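Local structure of 2,3,4,5-tetrahydropyridine-2,6-dicarboxylate N-succinyltransferase (Campylobacter jejuni, 2RIJ) at residues P240-V245 / E258-S263; G275-L280 / A301-G306. The protein probably catalyses the succinyl-CoA-dependent conversion of cyclic tetrahydrodipicolinate into acyclic N-succinyl-L-2-amino-6-oxopimelate, an early step in lysine biosynthesis by the diaminopimelate route. All blocks are in the same frame, centred on the assembly; numbering follows the deposited sequence.

Interaction 1. Residues P240-V245 / E258-S263; sequences PGASYV and EGRISS
R260 reaches back beside its own strand to A242 and so binds two successive coils of the left-handed parallel beta-helix, the fold of the hexapeptide-repeat acyltransferases. Strands 244-245 and 260-261 stack here as parallel neighbours, Y244 opposite R260 and V245 opposite I261. The backbone join is short: Y244 N gives a hydrogen bond to G259 O (3.0 Å), and I261 N gives a straighter one to Y244 O (2.7 Å).

The arginine adds a side-chain clasp to these two bonds. R260 CG stands beside its backbone N (chi1 -63°) and lies 3.2 Å from A242 O. A bend farther out, at chi3 (-68°), swings NE of R260 out of the extended line. R260 NH1 then donates to A242 O at 3.0 Å, in the plane of that carbonyl, though the oxygen is tilted somewhat from the guanidinium plane. The methyl of A242 meets the guanidinium at its edge, in plane, with A242 CB 3.8 Å from R260 NH1. The other amino nitrogen, R260 NH2, bonds S278 OG of the same chain and N302 OD1 of the second subunit. Together these bonds hold the guanidinium of R260, a residue predicted to bind succinyl-CoA.

Before the strands begin, the coils are joined through solvent: a water accepts from A242 N and donates to E258 O at 2.7 Å, so the main chain of the predicted catalytic glutamate itself is bridged to A242, while its side chain sets out away from segment 240-245. On the sheet face opposite R260 the contact becomes apolar. V245 packs there with I261, whose CG1 lies beside its backbone N and whose outer arm is extended (chi2 178°), bringing CD1 to 4.2 Å from V245 CG2.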
loop_
_atom_site.group_PDB
_atom_site.type_symbol
_atom_site.label_atom_id
_atom_site.label_comp_id
_atom_site.label_asym_id
_atom_site.label_seq_id
_atom_site.Cartn_x
_atom_site.Cartn_y
_atom_site.Cartn_z
ATOM N N PRO A 240 21.218 -20.395 24.957
ATOM C CA PRO A 240 22.209 -20.848 23.971
ATOM C C PRO A 240 21.846 -20.895 22.496
ATOM O O PRO A 240 22.765 -20.993 21.672
ATOM C CB PRO A 240 22.531 -22.270 24.454
ATOM C CG PRO A 240 21.349 -22.735 25.137
ATOM C CD PRO A 240 20.524 -21.542 25.568
ATOM N N GLY A 241 20.569 -20.807 22.140
ATOM C CA GLY A 241 20.128 -21.021 20.770
ATOM C C GLY A 241 20.798 -20.155 19.710
ATOM O O GLY A 241 21.352 -20.668 18.764
ATOM N N ALA A 242 20.707 -18.845 19.843
ATOM C CA ALA A 242 21.146 -17.942 18.794
ATOM C C ALA A 242 21.682 -16.641 19.355
ATOM O O ALA A 242 21.655 -15.640 18.689
ATOM C CB ALA A 242 20.001 -17.692 17.776
ATOM N N SER A 243 22.152 -16.691 20.602
ATOM C CA SER A 243 22.637 -15.542 21.328
ATOM C C SER A 243 24.112 -15.292 21.128
ATOM O O SER A 243 24.870 -16.156 20.686
ATOM C CB SER A 243 22.419 -15.727 22.828
ATOM O OG SER A 243 21.129 -16.242 23.113
ATOM N N TYR A 244 24.538 -14.122 21.548
ATOM C CA TYR A 244 25.944 -13.832 21.650
ATOM C C TYR A 244 26.111 -12.564 22.491
ATOM O O TYR A 244 25.293 -11.675 22.414
ATOM C CB TYR A 244 26.607 -13.612 20.298
ATOM C CG TYR A 244 28.130 -13.706 20.357
ATOM C CD1 TYR A 244 28.741 -14.865 20.783
ATOM C CD2 TYR A 244 28.952 -12.630 20.013
ATOM C CE1 TYR A 244 30.087 -14.975 20.894
ATOM C CE2 TYR A 244 30.343 -12.746 20.085
ATOM C CZ TYR A 244 30.899 -13.908 20.522
ATOM O OH TYR A 244 32.255 -14.045 20.598
ATOM N N VAL A 245 27.155 -12.531 23.306
ATOM C CA VAL A 245 27.656 -11.274 23.922
ATOM C C VAL A 245 29.153 -11.163 23.616
ATOM O O VAL A 245 30.000 -11.982 24.060
ATOM C CB VAL A 245 27.405 -11.194 25.379
ATOM C CG1 VAL A 245 27.704 -9.757 25.906
ATOM C CG2 VAL A 245 25.920 -11.662 25.720
ATOM N N GLU A 258 18.496 -13.795 24.534
ATOM C CA GLU A 258 18.337 -14.866 23.589
ATOM C C GLU A 258 18.761 -14.470 22.175
ATOM O O GLU A 258 18.583 -15.227 21.191
ATOM C CB GLU A 258 16.927 -15.367 23.621
ATOM C CG GLU A 258 16.390 -15.482 24.983
ATOM C CD GLU A 258 15.093 -16.275 24.991
ATOM O OE1 GLU A 258 15.139 -17.431 24.562
ATOM O OE2 GLU A 258 14.040 -15.765 25.395
ATOM N N GLY A 259 19.384 -13.319 22.085
ATOM C CA GLY A 259 19.905 -12.774 20.820
ATOM C C GLY A 259 21.302 -12.212 20.979
ATOM O O GLY A 259 22.009 -12.487 21.967
ATOM N N ARG A 260 21.732 -11.439 19.987
ATOM C CA ARG A 260 23.131 -11.135 19.773
ATOM C C ARG A 260 23.433 -9.679 20.092
ATOM O O ARG A 260 22.841 -8.756 19.504
ATOM C CB ARG A 260 23.501 -11.450 18.322
ATOM C CG ARG A 260 23.325 -12.942 18.045
ATOM C CD ARG A 260 23.557 -13.264 16.600
ATOM N NE ARG A 260 22.509 -12.705 15.740
ATOM C CZ ARG A 260 21.365 -13.326 15.428
ATOM N NH1 ARG A 260 21.016 -14.470 15.997
ATOM N NH2 ARG A 260 20.514 -12.773 14.557
ATOM N N ILE A 261 24.323 -9.498 21.045
ATOM C CA ILE A 261 24.763 -8.181 21.478
ATOM C C ILE A 261 26.174 -7.937 20.960
ATOM O O ILE A 261 27.158 -8.470 21.484
ATOM C CB ILE A 261 24.747 -8.027 22.991
ATOM C CG1 ILE A 261 23.409 -8.494 23.556
ATOM C CG2 ILE A 261 25.009 -6.560 23.397
ATOM C CD1 ILE A 261 23.276 -8.442 25.063
ATOM N N SER A 262 26.283 -7.053 19.970
ATOM C CA SER A 262 27.591 -6.691 19.367
ATOM C C SER A 262 28.443 -5.838 20.283
ATOM O O SER A 262 27.969 -5.183 21.211
ATOM C CB SER A 262 27.388 -5.905 18.047
ATOM O OG SER A 262 26.735 -6.699 17.061
ATOM N N SER A 263 29.743 -5.830 20.014
ATOM C CA SER A 263 30.675 -5.011 20.780
ATOM C C SER A 263 30.219 -3.569 20.781
ATOM O O SER A 263 29.761 -3.053 19.758
ATOM C CB SER A 263 32.097 -5.138 20.193
ATOM O OG SER A 263 32.698 -6.329 20.644
HETATM O O HOH W 1 18.558 -17.945 21.555
#

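Interaction 2. Residues G275-L280 / A301-G306; sequences GGASIL and ANSVTG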
loop_
_atom_site.group_PDB
_atom_site.type_symbol
_atom_site.label_atom_id
_atom_site.label_comp_id
_atom_site.label_asym_id
_atom_site.label_seq_id
_atom_site.Cartn_x
_atom_site.Cartn_y
_atom_site.Cartn_z
ATOM N N GLY A 275 14.634 -14.343 20.868
ATOM C CA GLY A 275 15.382 -15.409 20.235
ATOM C C GLY A 275 15.802 -14.965 18.844
ATOM O O GLY A 275 14.970 -14.602 18.015
ATOM N N GLY A 276 17.110 -14.984 18.580
ATOM C CA GLY A 276 17.633 -14.611 17.266
ATOM C C GLY A 276 17.607 -13.124 16.927
ATOM O O GLY A 276 17.932 -12.739 15.817
ATOM N N ALA A 277 17.219 -12.285 17.883
ATOM C CA ALA A 277 17.298 -10.854 17.666
ATOM C C ALA A 277 18.762 -10.433 17.558
ATOM O O ALA A 277 19.675 -11.063 18.112
ATOM C CB ALA A 277 16.587 -10.071 18.775
ATOM N N SER A 278 18.979 -9.343 16.847
ATOM C CA SER A 278 20.293 -8.725 16.674
ATOM C C SER A 278 20.245 -7.334 17.275
ATOM O O SER A 278 19.341 -6.560 16.943
ATOM C CB SER A 278 20.638 -8.571 15.177
ATOM O OG SER A 278 21.321 -9.696 14.646
ATOM N N ILE A 279 21.229 -7.002 18.102
ATOM C CA ILE A 279 21.508 -5.636 18.496
ATOM C C ILE A 279 22.881 -5.252 17.936
ATOM O O ILE A 279 23.897 -5.795 18.356
ATOM C CB ILE A 279 21.471 -5.411 20.016
ATOM C CG1 ILE A 279 20.142 -5.886 20.592
ATOM C CG2 ILE A 279 21.703 -3.931 20.362
ATOM C CD1 ILE A 279 20.114 -5.956 22.115
ATOM N N LEU A 280 22.905 -4.297 17.011
ATOM C CA LEU A 280 24.164 -3.860 16.416
ATOM C C LEU A 280 24.916 -2.971 17.420
ATOM O O LEU A 280 24.340 -2.518 18.452
ATOM C CB LEU A 280 23.856 -3.168 15.071
ATOM C CG LEU A 280 23.052 -3.970 14.030
ATOM C CD1 LEU A 280 22.983 -3.087 12.744
ATOM C CD2 LEU A 280 23.617 -5.346 13.764
ATOM N N ALA A 301 11.720 -11.643 18.773
ATOM C CA ALA A 301 12.406 -12.717 18.077
ATOM C C ALA A 301 12.673 -12.297 16.629
ATOM O O ALA A 301 11.804 -11.708 15.931
ATOM C CB ALA A 301 11.579 -14.013 18.160
ATOM N N ASN A 302 13.883 -12.594 16.167
ATOM C CA ASN A 302 14.344 -12.273 14.822
ATOM C C ASN A 302 14.241 -10.803 14.395
ATOM O O ASN A 302 14.323 -10.499 13.220
ATOM C CB ASN A 302 13.681 -13.246 13.828
ATOM C CG ASN A 302 14.247 -14.636 13.936
ATOM O OD1 ASN A 302 15.463 -14.799 14.110
ATOM N ND2 ASN A 302 13.397 -15.656 13.793
ATOM N N SER A 303 14.196 -9.867 15.364
ATOM C CA SER A 303 14.262 -8.440 15.079
ATOM C C SER A 303 15.678 -8.018 14.899
ATOM O O SER A 303 16.621 -8.780 15.245
ATOM C CB SER A 303 13.619 -7.591 16.199
ATOM O OG SER A 303 14.211 -7.787 17.460
ATOM N N VAL A 304 15.849 -6.778 14.417
ATOM C CA VAL A 304 17.176 -6.146 14.342
ATOM C C VAL A 304 17.044 -4.738 14.850
ATOM O O VAL A 304 16.205 -3.941 14.357
ATOM C CB VAL A 304 17.794 -6.120 12.903
ATOM C CG1 VAL A 304 19.234 -5.498 12.874
ATOM C CG2 VAL A 304 17.720 -7.517 12.241
ATOM N N THR A 305 17.870 -4.423 15.818
ATOM C CA THR A 305 17.920 -3.098 16.384
ATOM C C THR A 305 19.262 -2.429 16.005
ATOM O O THR A 305 20.316 -2.806 16.511
ATOM C CB THR A 305 17.751 -3.123 17.928
ATOM O OG1 THR A 305 16.454 -3.645 18.283
ATOM C CG2 THR A 305 17.863 -1.702 18.510
ATOM N N GLY A 306 19.185 -1.468 15.094
ATOM C CA GLY A 306 20.343 -0.715 14.601
ATOM C C GLY A 306 20.454 0.716 15.061
ATOM O O GLY A 306 21.323 1.482 14.599
HETATM O O HOH W 2 16.567 -6.421 18.071
#
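G275-L280 and A301-G306 run almost exactly parallel, their directions 4° apart, and four backbone hydrogen bonds join them as adjacent coils of the beta-helix. The series starts in the turn, where N302 N donates to G275 O (2.9 Å). It continues through S278 N to S303 O and T305 N to S278 O, the latter 2.8 Å, and it closes with L280 N to T305 O. Both segments pass through a left-handed backbone conformation just before their strands, at G276 and at N302, so the two turns repeat one another.

Side chains sort by face. V304 and S278 share one, while I279 and T305 point to the opposite face. V304 CG1, anti to its backbone N (chi1 -177°), comes within 4.1 Å of S278 CB. L280, just past its strand, points toward segment 301-306, its CD1 4.0 Å from G306 CA. Beside the turn, the A277 methyl lies against the hydroxyl of S303, CB to OG 3.5 Å.

That hydroxyl is placed between its backbone N and carbonyl carbon (chi1 59°), where it also bonds G300 O. A water fills the angle between the coils: it donates to S303 OG at 2.8 Å and to S278 O at 3.0 Å, and lies 2.8 Å from T305 OG1 in a further hydrogen bond. S278 O therefore accepts twice, from T305 N and from the water. The side chain of N302 starts away from segment 275-280, but its amide comes back near it, and ND2 donates to G276 O of the third subunit.

The polar groups named here are met by backbone, water and a neighbouring subunit, so that the two turns carrying the predicted succinyl-CoA residues G275 and A301 are tied to each other and to the trimer.

Interactions 1 and 2 are consecutive steps of one parallel sheet: strands 260-261 and 278-279 lie side by side, and R260 O with I279 N and R260 N with A277 O probably form the hydrogen bonds that join them. Both contacts are largely buried. They differ in their means. Interaction 1, at the sheet's outermost strand within the chain, has fewer backbone bonds and adds an arginine side chain as a cross-coil clasp; interaction 2, between inner strands of the sheet, rests mainly on regular backbone pairing. Each holds a water, but in interaction 1 it links two backbone atoms, whereas in interaction 2 it links two hydroxyls and a carbonyl.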